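Local coordinates for trehalose synthase regulatory protein (Candida albicans, PDB 5HUS) that probably serves as a regulatory subunit of the trehalose synthase complex, through a C-terminal domain related to trehalose-6-phosphate phosphatases of the HAD superfamily, at residues 58-63 / 299-304; 49-54 / 295-300; 9-14 / 245-250. All blocks are in the same frame, centred on the assembly; numbering follows the deposited sequence.

Contact 1 (58-63 / 299-304); sequences RLLSDL and ELLCIL
Leu59, Leu60 and Leu63 meet Leu301 and Leu304 in a helix-helix contact of the Rossmann-like HAD fold, where the short helices 53-59 and 61-65 lie beside the C-terminal helix 297-304. The tight part centres on Leu301. Its two methyls divide the work: CD1 touches Leu59 CD1 at 3.8 Å, whereas CD2 lies against the branched end of Leu60, 3.8 Å from Leu60 CD2. Leu59 and Leu60 each cross Leu301 at about a right angle. Leu60 CD2 also reaches Leu304 CB at 3.9 Å, and Leu25 of strand 20-26 touches both Leu60 and Leu304. The looser side is the edge toward solvent, where Leu59 is partly exposed and the CB of Cys302 points away from the leucines. No hydrogen bond joins the two segments, but Asn305 OD1, just beyond the second, accepts one from Leu63 N. The pair Leu63-Leu304 belongs again to the buried part, away from that exposed edge. Leu63, with CG anti to its backbone N (chi1 175°), packs against Leu304 O with CB, CG and both methyls, the nearest being Leu63 CD1 at 3.4 Å.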
loop_
_atom_site.group_PDB
_atom_site.type_symbol
_atom_site.label_atom_id
_atom_site.label_comp_id
_atom_site.label_asym_id
_atom_site.label_seq_id
_atom_site.Cartn_x
_atom_site.Cartn_y
_atom_site.Cartn_z
ATOM N N ARG A 58 -6.985 -12.119 14.287
ATOM C CA ARG A 58 -7.535 -13.431 14.623
ATOM C C ARG A 58 -7.327 -14.420 13.486
ATOM O O ARG A 58 -6.828 -15.527 13.697
ATOM C CB ARG A 58 -9.025 -13.321 14.957
ATOM C CG ARG A 58 -9.724 -14.659 15.169
ATOM C CD ARG A 58 -11.169 -14.490 15.649
ATOM N NE ARG A 58 -12.037 -13.879 14.643
ATOM C CZ ARG A 58 -12.420 -12.606 14.658
ATOM N NH1 ARG A 58 -12.021 -11.798 15.632
ATOM N NH2 ARG A 58 -13.212 -12.138 13.701
ATOM N N LEU A 59 -7.689 -14.009 12.277
ATOM C CA LEU A 59 -7.613 -14.901 11.124
ATOM C C LEU A 59 -6.178 -15.208 10.704
ATOM O O LEU A 59 -5.950 -16.128 9.923
ATOM C CB LEU A 59 -8.389 -14.313 9.946
ATOM C CG LEU A 59 -9.913 -14.404 10.058
ATOM C CD1 LEU A 59 -10.572 -13.774 8.844
ATOM C CD2 LEU A 59 -10.361 -15.852 10.225
ATOM N N LEU A 60 -5.217 -14.452 11.230
ATOM C CA LEU A 60 -3.802 -14.696 10.951
ATOM C C LEU A 60 -3.008 -14.992 12.222
ATOM O O LEU A 60 -1.802 -14.756 12.265
ATOM C CB LEU A 60 -3.174 -13.491 10.240
ATOM C CG LEU A 60 -3.694 -13.108 8.856
ATOM C CD1 LEU A 60 -3.015 -11.830 8.367
ATOM C CD2 LEU A 60 -3.470 -14.239 7.873
ATOM N N SER A 61 -3.673 -15.508 13.253
ATOM C CA SER A 61 -3.023 -15.675 14.554
ATOM C C SER A 61 -1.864 -16.671 14.504
ATOM O O SER A 61 -0.832 -16.463 15.144
ATOM C CB SER A 61 -4.041 -16.106 15.616
ATOM O OG SER A 61 -4.798 -17.222 15.187
ATOM N N ASP A 62 -2.027 -17.742 13.739
ATOM C CA ASP A 62 -0.965 -18.727 13.591
ATOM C C ASP A 62 0.185 -18.159 12.765
ATOM O O ASP A 62 1.355 -18.336 13.105
ATOM C CB ASP A 62 -1.507 -20.006 12.950
ATOM C CG ASP A 62 -2.601 -20.653 13.784
ATOM O OD1 ASP A 62 -2.574 -20.494 15.021
ATOM O OD2 ASP A 62 -3.489 -21.314 13.203
ATOM N N LEU A 63 -0.156 -17.463 11.686
ATOM C CA LEU A 63 0.845 -16.888 10.792
ATOM C C LEU A 63 1.765 -15.900 11.501
ATOM O O LEU A 63 2.980 -15.929 11.307
ATOM C CB LEU A 63 0.169 -16.193 9.610
ATOM C CG LEU A 63 1.120 -15.444 8.674
ATOM C CD1 LEU A 63 2.126 -16.413 8.061
ATOM C CD2 LEU A 63 0.343 -14.700 7.600
ATOM N N GLU A 299 -10.820 -16.208 2.367
ATOM C CA GLU A 299 -10.095 -17.274 1.700
ATOM C C GLU A 299 -8.602 -16.970 1.680
ATOM O O GLU A 299 -7.774 -17.854 1.920
ATOM C CB GLU A 299 -10.610 -17.478 0.276
ATOM C CG GLU A 299 -9.977 -18.684 -0.410
ATOM C CD GLU A 299 -10.423 -18.842 -1.843
ATOM O OE1 GLU A 299 -10.989 -17.876 -2.403
ATOM O OE2 GLU A 299 -10.208 -19.935 -2.411
ATOM N N LEU A 300 -8.269 -15.714 1.399
ATOM C CA LEU A 300 -6.881 -15.272 1.401
ATOM C C LEU A 300 -6.236 -15.511 2.761
ATOM O O LEU A 300 -5.169 -16.110 2.848
ATOM C CB LEU A 300 -6.792 -13.790 1.035
ATOM C CG LEU A 300 -5.414 -13.137 1.159
ATOM C CD1 LEU A 300 -4.458 -13.707 0.130
ATOM C CD2 LEU A 300 -5.525 -11.621 1.013
ATOM N N LEU A 301 -6.892 -15.042 3.819
ATOM C CA LEU A 301 -6.314 -15.120 5.158
ATOM C C LEU A 301 -6.239 -16.567 5.658
ATOM O O LEU A 301 -5.306 -16.940 6.367
ATOM C CB LEU A 301 -7.107 -14.247 6.136
ATOM C CG LEU A 301 -7.127 -12.752 5.800
ATOM C CD1 LEU A 301 -7.872 -11.942 6.854
ATOM C CD2 LEU A 301 -5.711 -12.225 5.620
ATOM N N CYS A 302 -7.213 -17.385 5.277
ATOM C CA CYS A 302 -7.211 -18.786 5.690
ATOM C C CYS A 302 -6.026 -19.537 5.088
ATOM O O CYS A 302 -5.411 -20.381 5.745
ATOM C CB CYS A 302 -8.527 -19.459 5.306
ATOM S SG CYS A 302 -9.892 -19.038 6.418
ATOM N N ILE A 303 -5.691 -19.211 3.846
ATOM C CA ILE A 303 -4.524 -19.798 3.203
ATOM C C ILE A 303 -3.237 -19.318 3.876
ATOM O O ILE A 303 -2.359 -20.120 4.190
ATOM C CB ILE A 303 -4.479 -19.463 1.701
ATOM C CG1 ILE A 303 -5.617 -20.178 0.967
ATOM C CG2 ILE A 303 -3.135 -19.864 1.108
ATOM C CD1 ILE A 303 -5.828 -19.702 -0.458
ATOM N N LEU A 304 -3.134 -18.011 4.113
ATOM C CA LEU A 304 -1.940 -17.450 4.742
ATOM C C LEU A 304 -1.743 -17.937 6.176
ATOM O O LEU A 304 -0.630 -17.912 6.698
ATOM C CB LEU A 304 -1.993 -15.918 4.737
ATOM C CG LEU A 304 -2.026 -15.209 3.388
ATOM C CD1 LEU A 304 -2.103 -13.702 3.626
ATOM C CD2 LEU A 304 -0.813 -15.565 2.547
#

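Contact 2 (49-54 / 295-300); sequences NVIDPS and RGINEL
Asn49 and Ile51 flank the start of helix 297-304 through Ile297, joining the short parallel strand pair 28-29/50-51 of this HAD-type fold to its C-terminal helix. The apolar share falls to the two isoleucines, whose side chains cross obliquely. Ile297 CD1 is the touching atom: it sits 3.6 Å from Ile51 CG2 and 3.8 Å from Ile51 CB, thus meeting the beta-branch rather than the tip of Ile51. The reach of Ile297 begins with CG1 anti to its backbone N (chi1 -178°). Ile51 is in turn fixed by backbone hydrogen bonds to Glu28 and Ser30, and its side chain rests on Ile29.

Polar interactions across the contact come down to one weak hydrogen bond. Gly296 is at the N-cap position of the helix. Asn49 OD1, arriving from a distant part of the chain, accepts from Ile297 N, in the first turn, at 3.2 Å and with a bent N-H...O angle of 128°. Such an acceptor at a helix N-terminus would be favourably placed in the helix dipole.

The remaining polar contacts do not cross between the segments. Arg295 N makes a weak bond to Glu299 OE1, while the guanidinium turns to a salt bridge with Glu284, outside both segments. Asp52, the N-cap of helix 53-59, has OD2 weakly bonded to Gly55 N, just past its segment, and firmly bonded to Ser54 OG at 2.6 Å, the hydroxyl meeting OD2 nearly along its C-O axis.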
loop_
_atom_site.group_PDB
_atom_site.type_symbol
_atom_site.label_atom_id
_atom_site.label_comp_id
_atom_site.label_asym_id
_atom_site.label_seq_id
_atom_site.Cartn_x
_atom_site.Cartn_y
_atom_site.Cartn_z
ATOM N N ASN A 49 -14.791 -6.764 0.233
ATOM C CA ASN A 49 -13.488 -7.255 0.674
ATOM C C ASN A 49 -12.852 -6.289 1.658
ATOM O O ASN A 49 -11.785 -5.729 1.411
ATOM C CB ASN A 49 -12.561 -7.483 -0.517
ATOM C CG ASN A 49 -12.842 -8.790 -1.224
ATOM O OD1 ASN A 49 -13.081 -9.815 -0.584
ATOM N ND2 ASN A 49 -12.816 -8.763 -2.550
ATOM N N VAL A 50 -13.540 -6.095 2.775
ATOM C CA VAL A 50 -13.091 -5.218 3.838
ATOM C C VAL A 50 -13.068 -6.038 5.122
ATOM O O VAL A 50 -13.871 -6.954 5.284
ATOM C CB VAL A 50 -14.020 -3.994 3.973
ATOM C CG1 VAL A 50 -13.527 -3.050 5.045
ATOM C CG2 VAL A 50 -14.130 -3.272 2.640
ATOM N N ILE A 51 -12.142 -5.740 6.026
ATOM C CA ILE A 51 -12.099 -6.464 7.290
ATOM C C ILE A 51 -11.667 -5.545 8.433
ATOM O O ILE A 51 -11.011 -4.529 8.214
ATOM C CB ILE A 51 -11.157 -7.696 7.204
ATOM C CG1 ILE A 51 -11.457 -8.687 8.333
ATOM C CG2 ILE A 51 -9.693 -7.267 7.195
ATOM C CD1 ILE A 51 -11.066 -10.112 8.026
ATOM N N ASP A 52 -12.058 -5.907 9.650
ATOM C CA ASP A 52 -11.713 -5.148 10.840
ATOM C C ASP A 52 -10.370 -5.608 11.414
ATOM O O ASP A 52 -9.915 -6.717 11.127
ATOM C CB ASP A 52 -12.824 -5.293 11.887
ATOM C CG ASP A 52 -13.067 -6.735 12.273
ATOM O OD1 ASP A 52 -13.387 -7.548 11.378
ATOM O OD2 ASP A 52 -12.919 -7.058 13.469
ATOM N N PRO A 53 -9.722 -4.748 12.217
ATOM C CA PRO A 53 -8.411 -5.072 12.790
ATOM C C PRO A 53 -8.388 -6.379 13.580
ATOM O O PRO A 53 -7.518 -7.210 13.351
ATOM C CB PRO A 53 -8.137 -3.880 13.703
ATOM C CG PRO A 53 -8.850 -2.746 13.033
ATOM C CD PRO A 53 -10.109 -3.352 12.497
ATOM N N SER A 54 -9.339 -6.559 14.491
ATOM C CA SER A 54 -9.381 -7.764 15.315
ATOM C C SER A 54 -9.593 -9.018 14.470
ATOM O O SER A 54 -9.025 -10.065 14.760
ATOM C CB SER A 54 -10.481 -7.652 16.370
ATOM O OG SER A 54 -11.742 -7.427 15.766
ATOM N N ARG A 295 -10.789 -15.107 -4.429
ATOM C CA ARG A 295 -12.092 -14.483 -4.630
ATOM C C ARG A 295 -12.659 -13.813 -3.382
ATOM O O ARG A 295 -13.678 -13.130 -3.457
ATOM C CB ARG A 295 -13.081 -15.517 -5.171
ATOM C CG ARG A 295 -12.647 -16.052 -6.518
ATOM C CD ARG A 295 -13.785 -16.644 -7.323
ATOM N NE ARG A 295 -13.423 -16.708 -8.737
ATOM C CZ ARG A 295 -13.866 -15.859 -9.661
ATOM N NH1 ARG A 295 -14.709 -14.891 -9.327
ATOM N NH2 ARG A 295 -13.474 -15.986 -10.921
ATOM N N GLY A 296 -11.993 -13.984 -2.244
ATOM C CA GLY A 296 -12.433 -13.337 -1.019
ATOM C C GLY A 296 -11.325 -13.148 -0.002
ATOM O O GLY A 296 -10.306 -13.835 -0.044
ATOM N N ILE A 297 -11.526 -12.221 0.928
ATOM C CA ILE A 297 -10.511 -11.941 1.937
ATOM C C ILE A 297 -10.397 -13.074 2.963
ATOM O O ILE A 297 -9.303 -13.382 3.434
ATOM C CB ILE A 297 -10.794 -10.601 2.658
ATOM C CG1 ILE A 297 -9.703 -10.300 3.687
ATOM C CG2 ILE A 297 -12.173 -10.602 3.304
ATOM C CD1 ILE A 297 -9.499 -8.825 3.936
ATOM N N ASN A 298 -11.516 -13.706 3.308
ATOM C CA ASN A 298 -11.456 -14.815 4.248
ATOM C C ASN A 298 -10.658 -15.975 3.665
ATOM O O ASN A 298 -9.896 -16.632 4.371
ATOM C CB ASN A 298 -12.864 -15.275 4.645
ATOM C CG ASN A 298 -13.572 -14.267 5.532
ATOM O OD1 ASN A 298 -13.430 -13.058 5.351
ATOM N ND2 ASN A 298 -14.334 -14.760 6.502
ATOM N N GLU A 299 -10.820 -16.208 2.367
ATOM C CA GLU A 299 -10.095 -17.274 1.700
ATOM C C GLU A 299 -8.602 -16.970 1.680
ATOM O O GLU A 299 -7.774 -17.854 1.920
ATOM C CB GLU A 299 -10.610 -17.478 0.276
ATOM C CG GLU A 299 -9.977 -18.684 -0.410
ATOM C CD GLU A 299 -10.423 -18.842 -1.843
ATOM O OE1 GLU A 299 -10.989 -17.876 -2.403
ATOM O OE2 GLU A 299 -10.208 -19.935 -2.411
ATOM N N LEU A 300 -8.269 -15.714 1.399
ATOM C CA LEU A 300 -6.881 -15.272 1.401
ATOM C C LEU A 300 -6.236 -15.511 2.761
ATOM O O LEU A 300 -5.169 -16.110 2.848
ATOM C CB LEU A 300 -6.792 -13.790 1.035
ATOM C CG LEU A 300 -5.414 -13.137 1.159
ATOM C CD1 LEU A 300 -4.458 -13.707 0.130
ATOM C CD2 LEU A 300 -5.525 -11.621 1.013
#

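Contact 3 (9-14 / 245-250); sequences NAFKDW and AVLYSG
Ala245, the first residue of the segment, meets Trp14, whose indole reaches from helix 8-15 to the central sheet. Ala245 CB lies 3.5 Å from Trp14 CE2, about 3.3 Å above the ring plane and offset toward the rim. At Val246 the side chain points away and the backbone makes the contact: Val246 O, at the indole edge near its plane, accepts a weak hydrogen bond from Trp14 NE1 at 3.1 Å, bent to 141°. This bond gives NE1 of the buried Trp14 a polar partner, though a weak one. Leu247 returns to the helix side and lies on the other side of the ring from Ala245. Leu247 CB is 3.5 Å from Trp14 CZ2, and Leu247 CD1 stands 4.2 Å from the centroid of the six-membered ring of Trp14, only 6° off the normal, a CH-pi contact. Trp14 is therefore wedged between residues two apart on one strand. Leu247 CD1 also touches Phe11 at the ring edge. Helix and strand axes pass 10.3 Å apart at 143°, roughly antiparallel. Helix 8-15 connects the short parallel edge strand 4-5 to strand 20-26, packing on the way against 243-250, the neighbour of 20-26: a beta-alpha-beta connection of the Rossmann-like HAD core.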
loop_
_atom_site.group_PDB
_atom_site.type_symbol
_atom_site.label_atom_id
_atom_site.label_comp_id
_atom_site.label_asym_id
_atom_site.label_seq_id
_atom_site.Cartn_x
_atom_site.Cartn_y
_atom_site.Cartn_z
ATOM N N ASN A 9 -1.242 -25.127 -1.058
ATOM C CA ASN A 9 -0.044 -25.766 -1.591
ATOM C C ASN A 9 0.918 -24.754 -2.192
ATOM O O ASN A 9 2.123 -24.822 -1.951
ATOM C CB ASN A 9 -0.409 -26.821 -2.636
ATOM C CG ASN A 9 -0.966 -28.085 -2.014
ATOM O OD1 ASN A 9 -0.708 -28.376 -0.848
ATOM N ND2 ASN A 9 -1.731 -28.842 -2.790
ATOM N N ALA A 10 0.383 -23.814 -2.967
ATOM C CA ALA A 10 1.192 -22.755 -3.557
ATOM C C ALA A 10 1.825 -21.895 -2.466
ATOM O O ALA A 10 2.987 -21.493 -2.569
ATOM C CB ALA A 10 0.349 -21.902 -4.494
ATOM N N PHE A 11 1.058 -21.626 -1.415
ATOM C CA PHE A 11 1.562 -20.863 -0.281
ATOM C C PHE A 11 2.652 -21.626 0.466
ATOM O O PHE A 11 3.697 -21.066 0.783
ATOM C CB PHE A 11 0.422 -20.501 0.679
ATOM C CG PHE A 11 0.887 -19.821 1.936
ATOM C CD1 PHE A 11 1.398 -18.531 1.895
ATOM C CD2 PHE A 11 0.820 -20.470 3.157
ATOM C CE1 PHE A 11 1.831 -17.902 3.047
ATOM C CE2 PHE A 11 1.248 -19.845 4.315
ATOM C CZ PHE A 11 1.754 -18.559 4.258
ATOM N N LYS A 12 2.400 -22.904 0.745
ATOM C CA LYS A 12 3.361 -23.737 1.461
ATOM C C LYS A 12 4.638 -23.949 0.659
ATOM O O LYS A 12 5.723 -24.062 1.229
ATOM C CB LYS A 12 2.745 -25.091 1.818
ATOM C CG LYS A 12 1.710 -25.026 2.924
ATOM C CD LYS A 12 2.284 -24.370 4.168
ATOM C CE LYS A 12 1.295 -24.428 5.320
ATOM N NZ LYS A 12 1.855 -23.838 6.569
ATOM N N ASP A 13 4.505 -24.015 -0.663
ATOM C CA ASP A 13 5.672 -24.078 -1.537
ATOM C C ASP A 13 6.502 -22.808 -1.401
ATOM O O ASP A 13 7.728 -22.854 -1.321
ATOM C CB ASP A 13 5.251 -24.278 -2.994
ATOM C CG ASP A 13 4.832 -25.706 -3.286
ATOM O OD1 ASP A 13 5.177 -26.598 -2.481
ATOM O OD2 ASP A 13 4.164 -25.934 -4.318
ATOM N N TRP A 14 5.818 -21.670 -1.373
ATOM C CA TRP A 14 6.472 -20.380 -1.182
ATOM C C TRP A 14 7.180 -20.315 0.175
ATOM O O TRP A 14 8.274 -19.760 0.286
ATOM C CB TRP A 14 5.437 -19.250 -1.317
ATOM C CG TRP A 14 5.937 -17.893 -0.930
ATOM C CD1 TRP A 14 6.593 -16.998 -1.729
ATOM C CD2 TRP A 14 5.807 -17.262 0.352
ATOM N NE1 TRP A 14 6.887 -15.857 -1.022
ATOM C CE2 TRP A 14 6.415 -15.995 0.257
ATOM C CE3 TRP A 14 5.243 -17.652 1.573
ATOM C CZ2 TRP A 14 6.474 -15.113 1.335
ATOM C CZ3 TRP A 14 5.299 -16.774 2.641
ATOM C CH2 TRP A 14 5.912 -15.516 2.512
ATOM N N ALA A 245 11.901 -15.139 1.291
ATOM C CA ALA A 245 10.601 -15.172 0.633
ATOM C C ALA A 245 9.836 -13.883 0.876
ATOM O O ALA A 245 9.774 -13.410 2.008
ATOM C CB ALA A 245 9.784 -16.362 1.117
ATOM N N VAL A 246 9.263 -13.326 -0.190
ATOM C CA VAL A 246 8.436 -12.117 -0.098
ATOM C C VAL A 246 7.093 -12.351 -0.783
ATOM O O VAL A 246 7.032 -12.929 -1.873
ATOM C CB VAL A 246 9.124 -10.893 -0.735
ATOM C CG1 VAL A 246 8.261 -9.643 -0.565
ATOM C CG2 VAL A 246 10.497 -10.669 -0.126
ATOM N N LEU A 247 6.017 -11.911 -0.141
ATOM C CA LEU A 247 4.684 -12.048 -0.706
ATOM C C LEU A 247 3.956 -10.712 -0.627
ATOM O O LEU A 247 4.037 -10.016 0.382
ATOM C CB LEU A 247 3.891 -13.137 0.030
ATOM C CG LEU A 247 2.491 -13.523 -0.469
ATOM C CD1 LEU A 247 2.207 -14.977 -0.108
ATOM C CD2 LEU A 247 1.385 -12.635 0.100
ATOM N N TYR A 248 3.252 -10.356 -1.694
ATOM C CA TYR A 248 2.405 -9.166 -1.678
ATOM C C TYR A 248 1.015 -9.544 -2.130
ATOM O O TYR A 248 0.861 -10.234 -3.137
ATOM C CB TYR A 248 2.978 -8.065 -2.582
ATOM C CG TYR A 248 2.092 -6.843 -2.704
ATOM C CD1 TYR A 248 1.093 -6.772 -3.672
ATOM C CD2 TYR A 248 2.235 -5.769 -1.832
ATOM C CE1 TYR A 248 0.265 -5.664 -3.772
ATOM C CE2 TYR A 248 1.416 -4.658 -1.925
ATOM C CZ TYR A 248 0.437 -4.612 -2.898
ATOM O OH TYR A 248 -0.376 -3.508 -3.017
ATOM N N SER A 249 0.005 -9.109 -1.376
ATOM C CA SER A 249 -1.380 -9.311 -1.771
ATOM C C SER A 249 -2.081 -7.967 -1.860
ATOM O O SER A 249 -1.872 -7.094 -1.016
ATOM C CB SER A 249 -2.113 -10.217 -0.785
ATOM O OG SER A 249 -3.459 -10.399 -1.192
ATOM N N GLY A 250 -2.916 -7.799 -2.876
ATOM C CA GLY A 250 -3.640 -6.555 -3.022
ATOM C C GLY A 250 -4.927 -6.720 -3.793
ATOM O O GLY A 250 -5.543 -7.789 -3.782
#

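How the contacts relate
Contacts 1 and 2 both use helix 297-304, and contact 3 lies against it. The first two share Glu299 and Leu300 and have centres about 9 Å apart; Ile51 CD1 bridges them, 3.8 Å from Leu59 CD1 and 3.9 Å from Leu301 CD1. Contact 3, centred about 12 Å from contact 1, supplies sheet and helix surfaces: Leu304 CD2 is 4.1 Å from Leu247 CD1, and Ile303 O is 3.4 Å from Phe11 CD2. Contacts 2 and 3 are about 17 Å apart between centres, yet Leu300 CD2 lies 3.3 Å from Ser249 OG. With no catalytic residue or ligand assigned to them, the three join parts of the fold by packing and, in contacts 2 and 3, one weak hydrogen bond each.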